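Local coordinates for protein 5-carboxyvanillate decarboxylase (Sphingomonas paucimobilis, PDB 4L6D) that probably catalyses the non-oxidative removal of a carboxylate from 5-carboxyvanillate to give vanillate, and binds manganese and vanillic acid within an amidohydrolase-type barrel, at residues S124-I129 with F161-A166; Y282-E285 with N291-W294. One frame throughout, in Å; residues are numbered along the deposited sequence. Where two conformers were deposited one is given.

Interaction 1 and interaction 2 belong to one eight-stranded parallel beta/alpha barrel of the amidohydrolase type, and they come in series along the chain. Their centres lie 28 Å apart and their nearest atoms about 14 Å apart, so they do not touch. Interaction 1 pairs helices 122-134 and 158-167, which follow the third and fourth strands, 111-115 and 140-144, and pack side by side on the outside of the barrel. Interaction 2 sets helix 277-287 against the last strand, 292-293, close to where the barrel closes on strand 5-11. One contact thus joins neighbouring helices of the outer layer, the other fastens a helix to the strands within.

Interaction 1. Residues S124-I129 with F161-A166; sequences SAAREI and FEAIEA
The 2.8 Å hydrogen bond from Ile129 N to Ala125 O is a regular i to i+4 bond of the helix, holding the backbone from which Ile129 sends its CB toward residues 161-166. The two helices run almost parallel, 11° between their directions, with axes 8.7 Å apart at closest. Small residues suit this approach: Ala126 meets Ala163 methyl to methyl, CB to CB at 3.7 Å, while their CA atoms lie 5.3 Å apart. The CB of Ala163 points toward the other helix.

One turn on from Ala126, Ile129 spreads two branches. Its CG2, anti to the backbone N, lies by the Ala163 backbone, 3.9 Å from Ala163 O. The other branch (chi1 -73°) runs beside the backbone N and carries CD1 to 3.7 Å from Ile164 CG1, where the two isoleucines cross obliquely. Branched apolar chains suit this inner, buried side, since both also touch Leu141 of strand 140-144, whereas the alanines sit nearer the surface. Neighbouring, nearly parallel helices on the outside of the barrel are characteristic of the TIM-type beta/alpha fold, and these two follow its third and fourth strands.

Interaction 2. Residues Y282-E285 with N291-W294; sequences YSIE and NVMW
Ile284 on helix 277-287 and Val292 on strand 292-293 bring their CA atoms to 6.6 Å, the closest CA pair between the two segments, with Val292 in an extended conformation (phi -123°, psi 127°) and its CB directed at the helix. One methyl does the touching. With CG1 anti to the backbone N (chi1 -174°), Val292 turns CG2 alongside that nitrogen and into the helix surface between Ser283 and Ile284. There CG2 lies 4.1 Å from Ile284 CG1 and 4.2 Å from Ser283 CB, and it also rests near the helix backbone, 4.1 Å from Ile284 N. The side chains of Ile284 and Val292 cross at about a right angle.

A compact, beta-branched valine suits an extended strand, and its single methyl CG2 reaches the helix backbone. Serine, being small, lets that methyl lie near its CB, and its buried OG is satisfied within the helix by a hydrogen bond with Ala279 O. Ile284 extends the apolar surface to Val319 of helix 317-331, and both Ser283 and Val292 touch Ile269 of the adjoining strand. Ser283 also packs on Phe234 of the second subunit, so the helix also faces the dimer interface. This is the helix-on-sheet packing of a beta-alpha-beta crossover, formed by strand 267-270, helix 277-287 and strand 292-293, the last such unit of the amidohydrolase barrel.

Interaction 1. Residues S124-I129 with F161-A166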
ATOM      1  N   SER A 124     -22.849 -21.197   9.545  1.00  9.30           N
ATOM      2  CA  SER A 124     -22.143 -22.083  10.474  1.00  8.92           C
ATOM      3  C   SER A 124     -21.030 -21.342  11.203  1.00  8.27           C
ATOM      4  O   SER A 124     -20.776 -21.598  12.382  1.00  9.70           O
ATOM      5  CB  SER A 124     -21.568 -23.324   9.771  1.00 10.46           C
ATOM      6  OG  SER A 124     -22.593 -24.178   9.286  1.00 11.81           O
ATOM      7  N   ALA A 125     -20.365 -20.427  10.504  1.00  7.51           N
ATOM      8  CA  ALA A 125     -19.314 -19.628  11.122  1.00  8.41           C
ATOM      9  C   ALA A 125     -19.885 -18.794  12.256  1.00  7.40           C
ATOM     10  O   ALA A 125     -19.248 -18.651  13.302  1.00  7.39           O
ATOM     11  CB  ALA A 125     -18.621 -18.730  10.081  1.00  7.72           C
ATOM     12  N   ALA A 126     -21.082 -18.245  12.050  1.00  8.00           N
ATOM     13  CA  ALA A 126     -21.732 -17.435  13.084  1.00  7.83           C
ATOM     14  C   ALA A 126     -21.972 -18.213  14.381  1.00  8.67           C
ATOM     15  O   ALA A 126     -21.740 -17.685  15.473  1.00  9.56           O
ATOM     16  CB  ALA A 126     -23.026 -16.832  12.560  1.00  7.54           C
ATOM     17  N   ARG A 127     -22.424 -19.462  14.264  1.00  8.15           N
ATOM     18  CA  ARG A 127     -22.558 -20.341  15.426  1.00  8.92           C
ATOM     19  C   ARG A 127     -21.214 -20.574  16.114  1.00  9.68           C
ATOM     20  O   ARG A 127     -21.118 -20.544  17.341  1.00  9.18           O
ATOM     21  CB  ARG A 127     -23.126 -21.703  15.017  1.00 10.40           C
ATOM     22  CG  ARG A 127     -24.489 -21.651  14.363  1.00 15.06           C
ATOM     23  CD  ARG A 127     -25.497 -20.941  15.233  1.00 18.80           C
ATOM     24  NE  ARG A 127     -25.638 -21.572  16.539  1.00 17.82           N
ATOM     25  CZ  ARG A 127     -26.146 -20.955  17.598  1.00 25.85           C
ATOM     26  NH1 ARG A 127     -26.247 -21.588  18.760  1.00 23.95           N
ATOM     27  NH2 ARG A 127     -26.542 -19.693  17.493  1.00 27.38           N
ATOM     28  N   GLU A 128     -20.174 -20.835  15.327  1.00  7.58           N
ATOM     29  CA  GLU A 128     -18.863 -21.107  15.906  1.00  9.26           C
ATOM     30  C   GLU A 128     -18.287 -19.883  16.612  1.00  8.96           C
ATOM     31  O   GLU A 128     -17.687 -20.000  17.683  1.00  7.59           O
ATOM     32  CB  GLU A 128     -17.897 -21.641  14.843  1.00 10.78           C
ATOM     33  CG  GLU A 128     -16.500 -22.026  15.360  1.00  8.69           C
ATOM     34  CD  GLU A 128     -16.497 -23.126  16.416  1.00  8.22           C
ATOM     35  OE1 GLU A 128     -17.536 -23.787  16.639  1.00  9.25           O
ATOM     36  OE2 GLU A 128     -15.434 -23.324  17.036  1.00  9.83           O
ATOM     37  N   ILE A 129     -18.484 -18.711  16.019  1.00  6.80           N
ATOM     38  CA  ILE A 129     -18.039 -17.462  16.636  1.00  6.51           C
ATOM     39  C   ILE A 129     -18.682 -17.300  18.013  1.00  7.11           C
ATOM     40  O   ILE A 129     -17.992 -16.974  18.981  1.00  9.22           O
ATOM     41  CB  ILE A 129     -18.320 -16.269  15.705  1.00  6.75           C
ATOM     42  CG1 ILE A 129     -17.332 -16.312  14.543  1.00  7.06           C
ATOM     43  CG2 ILE A 129     -18.227 -14.935  16.455  1.00  8.03           C
ATOM     44  CD1 ILE A 129     -17.763 -15.535  13.319  1.00  9.03           C
ATOM     45  N   PHE A 161     -20.107 -11.022  10.293  1.00  6.05           N
ATOM     46  CA  PHE A 161     -19.821  -9.774  11.000  1.00  7.16           C
ATOM     47  C   PHE A 161     -20.895  -9.419  12.016  1.00  7.35           C
ATOM     48  O   PHE A 161     -20.591  -8.839  13.047  1.00  7.97           O
ATOM     49  CB  PHE A 161     -19.506  -8.642  10.015  1.00  7.49           C
ATOM     50  CG  PHE A 161     -18.209  -8.855   9.330  1.00  7.08           C
ATOM     51  CD1 PHE A 161     -17.027  -8.628  10.002  1.00  8.14           C
ATOM     52  CD2 PHE A 161     -18.171  -9.410   8.062  1.00  8.15           C
ATOM     53  CE1 PHE A 161     -15.810  -8.883   9.393  1.00  7.62           C
ATOM     54  CE2 PHE A 161     -16.963  -9.681   7.451  1.00  7.23           C
ATOM     55  CZ  PHE A 161     -15.782  -9.422   8.115  1.00  8.22           C
ATOM     56  N   GLU A 162     -22.136  -9.799  11.743  1.00  6.46           N
ATOM     57  CA  GLU A 162     -23.197  -9.661  12.734  1.00  8.10           C
ATOM     58  C   GLU A 162     -22.837 -10.430  14.007  1.00  9.15           C
ATOM     59  O   GLU A 162     -22.928  -9.895  15.109  1.00  9.64           O
ATOM     60  CB  GLU A 162     -24.521 -10.164  12.161  1.00  9.19           C
ATOM     61  CG  GLU A 162     -25.691 -10.030  13.114  1.00 12.53           C
ATOM     62  CD  GLU A 162     -26.949 -10.620  12.530  1.00 23.56           C
ATOM     63  OE1 GLU A 162     -26.880 -11.753  12.006  1.00 24.71           O
ATOM     64  OE2 GLU A 162     -28.002  -9.952  12.582  1.00 32.31           O
ATOM     65  N   ALA A 163     -22.384 -11.669  13.842  1.00  7.29           N
ATOM     66  CA  ALA A 163     -22.028 -12.491  14.992  1.00  7.04           C
ATOM     67  C   ALA A 163     -20.779 -11.972  15.695  1.00  6.58           C
ATOM     68  O   ALA A 163     -20.712 -11.999  16.923  1.00  8.85           O
ATOM     69  CB  ALA A 163     -21.852 -13.957  14.576  1.00  8.36           C
ATOM     70  N   ILE A 164     -19.789 -11.503  14.929  1.00  6.05           N
ATOM     71  CA  ILE A 164     -18.579 -10.960  15.533  1.00  5.76           C
ATOM     72  C   ILE A 164     -18.930  -9.729  16.359  1.00  6.54           C
ATOM     73  O   ILE A 164     -18.547  -9.629  17.533  1.00  6.30           O
ATOM     74  CB  ILE A 164     -17.498 -10.633  14.489  1.00  5.43           C
ATOM     75  CG1 ILE A 164     -17.010 -11.919  13.815  1.00  6.26           C
ATOM     76  CG2 ILE A 164     -16.335  -9.886  15.155  1.00  6.61           C
ATOM     77  CD1 ILE A 164     -15.946 -11.678  12.756  1.00  6.39           C
ATOM     78  N   GLU A 165     -19.680  -8.799  15.766  1.00  6.24           N
ATOM     79  CA  GLU A 165     -20.106  -7.620  16.512  1.00  6.05           C
ATOM     80  C   GLU A 165     -20.818  -7.982  17.812  1.00  7.34           C
ATOM     81  O   GLU A 165     -20.501  -7.436  18.870  1.00  9.20           O
ATOM     82  CB  GLU A 165     -21.011  -6.726  15.672  1.00  8.44           C
ATOM     83  CG  GLU A 165     -21.256  -5.400  16.346  1.00  8.25           C
ATOM     84  CD  GLU A 165     -22.314  -4.574  15.660  1.00  8.30           C
ATOM     85  OE1 GLU A 165     -23.272  -5.154  15.112  1.00  9.20           O
ATOM     86  OE2 GLU A 165     -22.183  -3.333  15.687  1.00  8.54           O
ATOM     87  N   ALA A 166     -21.767  -8.908  17.736  1.00  6.54           N
ATOM     88  CA  ALA A 166     -22.555  -9.276  18.904  1.00  6.89           C
ATOM     89  C   ALA A 166     -21.702  -9.956  19.976  1.00  7.77           C
ATOM     90  O   ALA A 166     -21.997  -9.851  21.169  1.00 11.48           O
ATOM     91  CB  ALA A 166     -23.709 -10.182  18.493  1.00  9.61           C
TER

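Interaction 2. Residues Y282-E285 with N291-W294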
ATOM      1  N   TYR A 282       5.034   7.495  14.249  1.00  5.29           N
ATOM      2  CA  TYR A 282       4.027   8.006  13.323  1.00  4.27           C
ATOM      3  C   TYR A 282       2.637   7.430  13.664  1.00  4.39           C
ATOM      4  O   TYR A 282       1.634   8.153  13.726  1.00  5.49           O
ATOM      5  CB  TYR A 282       4.404   7.664  11.861  1.00  4.56           C
ATOM      6  CG  TYR A 282       3.255   7.977  10.924  1.00  4.20           C
ATOM      7  CD1 TYR A 282       3.114   9.245  10.370  1.00  5.66           C
ATOM      8  CD2 TYR A 282       2.270   7.030  10.654  1.00  4.30           C
ATOM      9  CE1 TYR A 282       2.040   9.554   9.566  1.00  5.29           C
ATOM     10  CE2 TYR A 282       1.185   7.331   9.858  1.00  5.44           C
ATOM     11  CZ  TYR A 282       1.073   8.592   9.320  1.00  5.99           C
ATOM     12  OH  TYR A 282      -0.007   8.915   8.531  1.00  5.26           O
ATOM     13  N   SER A 283       2.584   6.125  13.901  1.00  3.95           N
ATOM     14  CA  SER A 283       1.310   5.458  14.160  1.00  4.99           C
ATOM     15  C   SER A 283       0.676   5.914  15.469  1.00  6.09           C
ATOM     16  O   SER A 283      -0.535   6.168  15.532  1.00  5.06           O
ATOM     17  CB  SER A 283       1.488   3.939  14.143  1.00  4.96           C
ATOM     18  OG  SER A 283       1.929   3.551  12.850  1.00  6.13           O
ATOM     19  N   ILE A 284       1.493   6.044  16.510  1.00  4.42           N
ATOM     20  CA  ILE A 284       1.005   6.576  17.777  1.00  5.27           C
ATOM     21  C   ILE A 284       0.445   7.984  17.596  1.00  4.93           C
ATOM     22  O   ILE A 284      -0.605   8.315  18.146  1.00  6.01           O
ATOM     23  CB  ILE A 284       2.099   6.567  18.842  1.00  4.70           C
ATOM     24  CG1 ILE A 284       2.463   5.118  19.202  1.00  5.64           C
ATOM     25  CG2 ILE A 284       1.654   7.357  20.091  1.00  7.84           C
ATOM     26  CD1 ILE A 284       3.750   4.999  20.026  1.00  6.46           C
ATOM     27  N   GLU A 285       1.135   8.806  16.806  0.59  4.40           N
ATOM     28  CA  GLU A 285       0.700  10.182  16.584  0.59  5.51           C
ATOM     29  C   GLU A 285      -0.641  10.316  15.861  0.59  6.53           C
ATOM     30  O   GLU A 285      -1.457  11.179  16.221  0.59  5.96           O
ATOM     31  CB  GLU A 285       1.769  10.980  15.825  0.59  6.23           C
ATOM     32  CG  GLU A 285       1.345  12.417  15.580  0.59  7.29           C
ATOM     33  CD  GLU A 285       2.354  13.229  14.796  0.59 11.35           C
ATOM     34  OE1 GLU A 285       3.475  12.738  14.556  0.59  9.86           O
ATOM     35  OE2 GLU A 285       2.013  14.371  14.420  0.59 11.07           O
ATOM     36  N   ASN A 291      -4.205   2.654  20.362  1.00  4.68           N
ATOM     37  CA  ASN A 291      -4.535   1.862  19.174  1.00  4.47           C
ATOM     38  C   ASN A 291      -3.357   1.102  18.559  1.00  4.48           C
ATOM     39  O   ASN A 291      -3.470   0.568  17.458  1.00  6.04           O
ATOM     40  CB  ASN A 291      -5.167   2.751  18.102  1.00  7.44           C
ATOM     41  CG  ASN A 291      -6.674   2.891  18.264  1.00  8.66           C
ATOM     42  OD1 ASN A 291      -7.294   2.201  19.073  1.00 10.58           O
ATOM     43  ND2 ASN A 291      -7.274   3.764  17.466  1.00  9.25           N
ATOM     44  N   VAL A 292      -2.233   1.054  19.267  1.00  5.00           N
ATOM     45  CA  VAL A 292      -1.052   0.361  18.767  1.00  4.82           C
ATOM     46  C   VAL A 292      -0.602  -0.716  19.738  1.00  4.99           C
ATOM     47  O   VAL A 292      -0.375  -0.436  20.910  1.00  4.67           O
ATOM     48  CB  VAL A 292       0.117   1.338  18.521  1.00  4.66           C
ATOM     49  CG1 VAL A 292       1.291   0.607  17.868  1.00  4.74           C
ATOM     50  CG2 VAL A 292      -0.344   2.514  17.660  1.00  7.53           C
ATOM     51  N   MET A 293      -0.438  -1.937  19.232  1.00  4.47           N
ATOM     52  CA  MET A 293       0.001  -3.073  20.038  1.00  4.51           C
ATOM     53  C   MET A 293       1.280  -3.672  19.495  1.00  6.30           C
ATOM     54  O   MET A 293       1.537  -3.637  18.301  1.00  6.58           O
ATOM     55  CB  MET A 293      -1.071  -4.156  20.042  1.00  4.34           C
ATOM     56  CG  MET A 293      -2.316  -3.745  20.794  1.00  4.83           C
ATOM     57  SD  MET A 293      -3.646  -4.957  20.677  1.00  6.12           S
ATOM     58  CE  MET A 293      -4.270  -4.656  19.028  1.00  9.54           C
ATOM     59  N   TRP A 294       2.071  -4.252  20.386  1.00  5.61           N
ATOM     60  CA  TRP A 294       3.289  -4.936  19.986  1.00  4.59           C
ATOM     61  C   TRP A 294       3.011  -6.378  19.548  1.00  4.77           C
ATOM     62  O   TRP A 294       2.075  -7.026  20.030  1.00  5.31           O
ATOM     63  CB  TRP A 294       4.276  -4.880  21.156  1.00  4.09           C
ATOM     64  CG  TRP A 294       5.563  -5.608  20.932  1.00  4.73           C
ATOM     65  CD1 TRP A 294       6.592  -5.229  20.124  1.00  4.17           C
ATOM     66  CD2 TRP A 294       5.950  -6.844  21.535  1.00  4.33           C
ATOM     67  NE1 TRP A 294       7.605  -6.165  20.181  1.00  5.32           N
ATOM     68  CE2 TRP A 294       7.233  -7.160  21.054  1.00  4.42           C
ATOM     69  CE3 TRP A 294       5.332  -7.711  22.454  1.00  4.95           C
ATOM     70  CZ2 TRP A 294       7.912  -8.309  21.450  1.00  5.76           C
ATOM     71  CZ3 TRP A 294       6.004  -8.851  22.843  1.00  4.63           C
ATOM     72  CH2 TRP A 294       7.285  -9.139  22.343  1.00  4.85           C
TER